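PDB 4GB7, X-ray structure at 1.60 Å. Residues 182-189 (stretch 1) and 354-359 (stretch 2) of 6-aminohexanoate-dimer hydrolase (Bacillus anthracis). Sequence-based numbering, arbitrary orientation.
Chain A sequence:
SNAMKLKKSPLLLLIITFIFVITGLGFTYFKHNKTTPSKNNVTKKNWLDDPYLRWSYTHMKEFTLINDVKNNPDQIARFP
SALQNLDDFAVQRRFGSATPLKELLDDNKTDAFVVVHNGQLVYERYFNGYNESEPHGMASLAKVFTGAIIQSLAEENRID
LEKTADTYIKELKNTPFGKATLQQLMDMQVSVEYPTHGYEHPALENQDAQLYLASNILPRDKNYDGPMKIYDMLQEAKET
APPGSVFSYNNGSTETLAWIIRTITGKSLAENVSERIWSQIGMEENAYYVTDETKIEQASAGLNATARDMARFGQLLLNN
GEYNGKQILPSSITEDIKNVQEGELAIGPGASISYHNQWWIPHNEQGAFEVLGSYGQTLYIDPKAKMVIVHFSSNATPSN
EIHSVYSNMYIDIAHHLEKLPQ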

ATOM      1  N   LEU A 182     -13.541 -14.111   4.578  1.00 19.82           N
ATOM      2  CA  LEU A 182     -13.130 -12.799   4.124  1.00 19.98           C
ATOM      3  C   LEU A 182     -12.380 -12.050   5.228  1.00 18.47           C
ATOM      4  O   LEU A 182     -11.369 -11.390   4.941  1.00 20.82           O
ATOM      5  CB  LEU A 182     -14.302 -11.978   3.631  1.00 20.68           C
ATOM      6  CG  LEU A 182     -14.704 -12.258   2.198  1.00 22.41           C
ATOM      7  CD1 LEU A 182     -15.085 -13.710   1.934  1.00 25.05           C
ATOM      8  CD2 LEU A 182     -15.816 -11.307   1.786  1.00 23.69           C
ATOM      9  N   GLN A 183     -12.877 -12.137   6.460  1.00 18.58           N
ATOM     10  CA  GLN A 183     -12.238 -11.517   7.602  1.00 19.50           C
ATOM     11  C   GLN A 183     -10.809 -12.029   7.811  1.00 19.11           C
ATOM     12  O   GLN A 183      -9.901 -11.228   8.064  1.00 19.82           O
ATOM     13  CB  GLN A 183     -13.101 -11.617   8.875  1.00 21.66           C
ATOM     14  CG  GLN A 183     -12.587 -10.706   9.995  1.00 21.37           C
ATOM     15  CD  GLN A 183     -12.606  -9.228   9.608  1.00 19.23           C
ATOM     16  OE1 GLN A 183     -13.634  -8.686   9.249  1.00 22.38           O
ATOM     17  NE2 GLN A 183     -11.459  -8.569   9.709  1.00 20.64           N
ATOM     18  N   GLN A 184     -10.612 -13.340   7.705  1.00 22.20           N
ATOM     19  CA  GLN A 184      -9.251 -13.935   7.755  1.00 21.50           C
ATOM     20  C   GLN A 184      -8.317 -13.371   6.710  1.00 19.03           C
ATOM     21  O   GLN A 184      -7.125 -13.084   6.994  1.00 19.92           O
ATOM     22  CB  GLN A 184      -9.328 -15.471   7.720  1.00 20.52           C
ATOM     23  CG  GLN A 184      -9.884 -15.986   9.042  1.00 19.24           C
ATOM     24  CD  GLN A 184     -10.373 -17.456   8.972  1.00 22.05           C
ATOM     25  OE1 GLN A 184     -10.498 -18.064   7.857  1.00 20.89           O
ATOM     26  NE2 GLN A 184     -10.679 -18.022  10.129  1.00 26.09           N
ATOM     27  N   LEU A 185      -8.841 -13.194   5.504  1.00 18.68           N
ATOM     28  CA  LEU A 185      -8.074 -12.575   4.409  1.00 20.00           C
ATOM     29  C   LEU A 185      -7.731 -11.119   4.746  1.00 18.49           C
ATOM     30  O   LEU A 185      -6.530 -10.670   4.623  1.00 18.07           O
ATOM     31  CB  LEU A 185      -8.834 -12.683   3.084  1.00 20.46           C
ATOM     32  CG  LEU A 185      -9.048 -14.076   2.518  1.00 18.65           C
ATOM     33  CD1 LEU A 185     -10.172 -14.110   1.484  1.00 20.71           C
ATOM     34  CD2 LEU A 185      -7.803 -14.682   1.892  1.00 18.69           C
HETATM   35  N   MSE A 186      -8.750 -10.371   5.141  1.00 18.23           N
HETATM   36  CA  MSE A 186      -8.587  -8.968   5.597  1.00 19.39           C
HETATM   37  C   MSE A 186      -7.499  -8.802   6.675  1.00 17.63           C
HETATM   38  O   MSE A 186      -6.728  -7.811   6.671  1.00 19.35           O
HETATM   39  CB  MSE A 186      -9.922  -8.416   6.113  1.00 20.77           C
HETATM   40  CG  MSE A 186     -10.968  -8.122   5.050  1.00 20.47           C
HETATM   41 SE   MSE A 186     -10.484  -6.516   4.092  0.70 21.23          SE
HETATM   42  CE  MSE A 186     -11.442  -5.324   5.235  1.00 19.98           C
ATOM     43  N   ASP A 187      -7.409  -9.786   7.576  1.00 18.38           N
ATOM     44  CA  ASP A 187      -6.454  -9.734   8.679  1.00 19.66           C
ATOM     45  C   ASP A 187      -5.128 -10.459   8.412  1.00 17.83           C
ATOM     46  O   ASP A 187      -4.320 -10.618   9.348  1.00 21.21           O
ATOM     47  CB  ASP A 187      -7.110 -10.268   9.971  1.00 22.18           C
ATOM     48  CG  ASP A 187      -8.185  -9.322  10.518  1.00 23.19           C
ATOM     49  OD1 ASP A 187      -8.077  -8.112  10.254  1.00 20.73           O
ATOM     50  OD2 ASP A 187      -9.150  -9.802  11.142  1.00 23.04           O
HETATM   51  N   MSE A 188      -4.916 -10.933   7.185  1.00 18.70           N
HETATM   52  CA  MSE A 188      -3.677 -11.598   6.832  1.00 18.26           C
HETATM   53  C   MSE A 188      -3.432 -12.820   7.754  1.00 19.70           C
HETATM   54  O   MSE A 188      -2.378 -13.028   8.270  1.00 18.71           O
HETATM   55  CB  MSE A 188      -2.508 -10.605   6.860  1.00 18.41           C
HETATM   56  CG  MSE A 188      -2.533  -9.708   5.676  1.00 18.13           C
HETATM   57 SE   MSE A 188      -2.403 -10.457   3.969  0.70 21.53          SE
HETATM   58  CE  MSE A 188      -1.878  -8.850   3.036  1.00 20.38           C
ATOM     59  N   GLN A 189      -4.461 -13.627   7.938  1.00 19.91           N
ATOM     60  CA  GLN A 189      -4.352 -14.816   8.741  1.00 21.97           C
ATOM     61  C   GLN A 189      -4.475 -16.127   7.909  1.00 20.89           C
ATOM     62  O   GLN A 189      -4.860 -17.198   8.426  1.00 22.90           O
ATOM     63  CB  GLN A 189      -5.361 -14.772   9.862  1.00 23.40           C
ATOM     64  CG  GLN A 189      -5.077 -13.722  10.921  1.00 25.85           C
ATOM     65  CD  GLN A 189      -6.215 -13.553  11.877  1.00 28.37           C
ATOM     66  OE1 GLN A 189      -7.313 -14.063  11.651  1.00 36.59           O
ATOM     67  NE2 GLN A 189      -5.964 -12.865  12.972  1.00 41.69           N
ATOM     68  N   SER A 354       0.217  -4.880  15.671  1.00 21.01           N
ATOM     69  CA  SER A 354      -0.966  -5.616  15.254  1.00 20.21           C
ATOM     70  C   SER A 354      -1.277  -5.292  13.813  1.00 19.88           C
ATOM     71  O   SER A 354      -0.667  -4.404  13.223  1.00 21.50           O
ATOM     72  CB  SER A 354      -2.174  -5.288  16.114  1.00 21.14           C
ATOM     73  OG  SER A 354      -1.966  -5.588  17.468  1.00 21.22           O
ATOM     74  N   TYR A 355      -2.245  -6.019  13.260  1.00 19.13           N
ATOM     75  CA  TYR A 355      -2.641  -5.831  11.865  1.00 16.50           C
ATOM     76  C   TYR A 355      -4.132  -6.132  11.748  1.00 16.74           C
ATOM     77  O   TYR A 355      -4.583  -7.180  12.222  1.00 21.02           O
ATOM     78  CB  TYR A 355      -1.884  -6.776  10.984  1.00 18.13           C
ATOM     79  CG  TYR A 355      -2.057  -6.595   9.482  1.00 20.16           C
ATOM     80  CD1 TYR A 355      -3.149  -7.115   8.811  1.00 19.88           C
ATOM     81  CD2 TYR A 355      -1.090  -5.893   8.726  1.00 16.66           C
ATOM     82  CE1 TYR A 355      -3.259  -7.010   7.425  1.00 17.69           C
ATOM     83  CE2 TYR A 355      -1.208  -5.767   7.351  1.00 19.57           C
ATOM     84  CZ  TYR A 355      -2.304  -6.286   6.704  1.00 18.26           C
ATOM     85  OH  TYR A 355      -2.380  -6.220   5.337  1.00 17.09           O
ATOM     86  N   HIS A 356      -4.871  -5.230  11.111  1.00 18.94           N
ATOM     87  CA  HIS A 356      -6.320  -5.377  10.982  1.00 17.42           C
ATOM     88  C   HIS A 356      -6.775  -4.745   9.681  1.00 19.31           C
ATOM     89  O   HIS A 356      -6.459  -3.585   9.407  1.00 18.48           O
ATOM     90  CB  HIS A 356      -7.016  -4.717  12.175  1.00 18.68           C
ATOM     91  CG  HIS A 356      -8.486  -5.088  12.325  1.00 22.03           C
ATOM     92  ND1 HIS A 356      -9.013  -6.241  11.838  1.00 22.21           N
ATOM     93  CD2 HIS A 356      -9.506  -4.442  12.984  1.00 21.25           C
ATOM     94  CE1 HIS A 356     -10.319  -6.295  12.132  1.00 22.76           C
ATOM     95  NE2 HIS A 356     -10.625  -5.213  12.855  1.00 20.93           N
ATOM     96  N   ASN A 357      -7.499  -5.504   8.855  1.00 19.39           N
ATOM     97  CA  ASN A 357      -8.148  -4.980   7.661  1.00 19.42           C
ATOM     98  C   ASN A 357      -7.226  -4.219   6.704  1.00 18.11           C
ATOM     99  O   ASN A 357      -7.565  -3.167   6.155  1.00 18.55           O
ATOM    100  CB  ASN A 357      -9.352  -4.109   8.113  1.00 18.61           C
ATOM    101  CG  ASN A 357     -10.407  -4.931   8.845  1.00 19.89           C
ATOM    102  OD1 ASN A 357     -10.554  -6.132   8.574  1.00 20.01           O
ATOM    103  ND2 ASN A 357     -11.123  -4.296   9.791  1.00 22.72           N
ATOM    104  N   GLN A 358      -6.059  -4.798   6.503  1.00 18.52           N
ATOM    105  CA  GLN A 358      -5.028  -4.343   5.568  1.00 17.55           C
ATOM    106  C   GLN A 358      -4.150  -3.223   6.106  1.00 18.57           C
ATOM    107  O   GLN A 358      -3.292  -2.717   5.372  1.00 18.24           O
ATOM    108  CB  GLN A 358      -5.559  -4.057   4.155  1.00 19.28           C
ATOM    109  CG  GLN A 358      -6.432  -5.191   3.554  1.00 18.00           C
ATOM    110  CD  GLN A 358      -5.616  -6.426   3.169  1.00 18.29           C
ATOM    111  OE1 GLN A 358      -5.008  -6.478   2.097  1.00 21.35           O
ATOM    112  NE2 GLN A 358      -5.653  -7.463   4.030  1.00 18.26           N
ATOM    113  N   TRP A 359      -4.347  -2.857   7.378  1.00 16.59           N
ATOM    114  CA  TRP A 359      -3.537  -1.801   8.053  1.00 18.06           C
ATOM    115  C   TRP A 359      -2.660  -2.334   9.205  1.00 19.05           C
ATOM    116  O   TRP A 359      -3.059  -3.212   9.986  1.00 19.16           O
ATOM    117  CB  TRP A 359      -4.447  -0.725   8.644  1.00 16.91           C
ATOM    118  CG  TRP A 359      -5.157   0.080   7.613  1.00 17.95           C
ATOM    119  CD1 TRP A 359      -6.404  -0.175   7.042  1.00 16.91           C
ATOM    120  CD2 TRP A 359      -4.735   1.342   7.075  1.00 16.27           C
ATOM    121  NE1 TRP A 359      -6.733   0.795   6.173  1.00 17.93           N
ATOM    122  CE2 TRP A 359      -5.758   1.746   6.147  1.00 17.01           C
ATOM    123  CE3 TRP A 359      -3.592   2.147   7.221  1.00 17.74           C
ATOM    124  CZ2 TRP A 359      -5.661   2.896   5.392  1.00 17.06           C
ATOM    125  CZ3 TRP A 359      -3.519   3.309   6.475  1.00 20.13           C
ATOM    126  CH2 TRP A 359      -4.541   3.682   5.573  1.00 17.67           C
TER
HETATM  127  O   HOH W   1      -3.988  -9.941  11.890  1.00 25.56           O

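A single carboxylate oxygen, OD1 of Asp 187, accepts two hydrogen bonds from neighbouring residues at the start of a tight turn. It accepts a hydrogen bond from the imidazole of His 356, with ND1 only 2.6 Å from Asp 187 OD1 and an N-H...O angle of 163°, and another from the backbone of the next residue, Asn 357 N to Asp 187 OD1, at 3.0 Å. The first is strikingly short, and it lies near the plane of the imidazole, at the ring edge, where a nitrogen donor must present its hydrogen. Aspartate suits this place because its short side chain carries a strong acceptor close to the backbone: Asp 187 is the first residue after the helix to leave helical phi/psi, and although its CA-to-CB bond points sideways, the carboxylate comes nearer to the other stretch.

The second oxygen of the same carboxylate is also used. Gln 183, one helical turn earlier, donates from NE2 to Asp 187 OD2 at 3.0 Å, and the same NE2 donates to Asn 357 OD1 at 2.8 Å. A primary amide has two hydrogens on its nitrogen, so one glutamine can steady the carboxylate and reach across the contact. Its side chain, with chi1 t and chi2 p, is long enough to run forward along the helix as far as Asp 187 and Asn 357. Asn 357 in turn supplies both a backbone donor and a side-chain acceptor. Its positive phi (53°), like that of Gln 358 (82°), belongs to the type I' turn from His 356 to Trp 359; asparagine tolerates this left-handed conformation better than most residues. The turn is closed by paired backbone bonds, His 356 N to Trp 359 O at 2.9 Å and Trp 359 N to His 356 O at 3.0 Å.

The end of the helix provides another acceptor. Met 186, a selenomethionine here, has a carbonyl oxygen that receives a hydrogen bond from the side chain of Gln 358, NE2 to Met 186 O at 2.9 Å, and a weak one from the backbone, Gln 358 N to Met 186 O at 3.1 Å with an angle of 127°. Proximity alone is not enough: Asn 357 N lies 3.3 Å from Met 186 O, but the angle is poor and no hydrogen bond forms. Glutamine fits because its side chain, with chi1 and chi2 both m, brings its amide nitrogen back to the carbonyl that its own backbone also approaches, while Gln 358 OE1 is satisfied elsewhere in the structure.

Beside this polar network, Met 188, also selenomethionine, packs against Tyr 355. Their CA-to-CB bonds both point toward the opposing stretch, and Met 188 CG comes within 3.3 Å of Tyr 355 CE1, an oblique approach to the ring. A flexible, unbranched side chain and a broad aromatic ring pair readily in such a buried site. Finally, water 1 joins the two backbones, donating to Asp 187 O at 2.7 Å and to Tyr 355 O at 2.8 Å, and so links two carbonyls that cannot bond to each other.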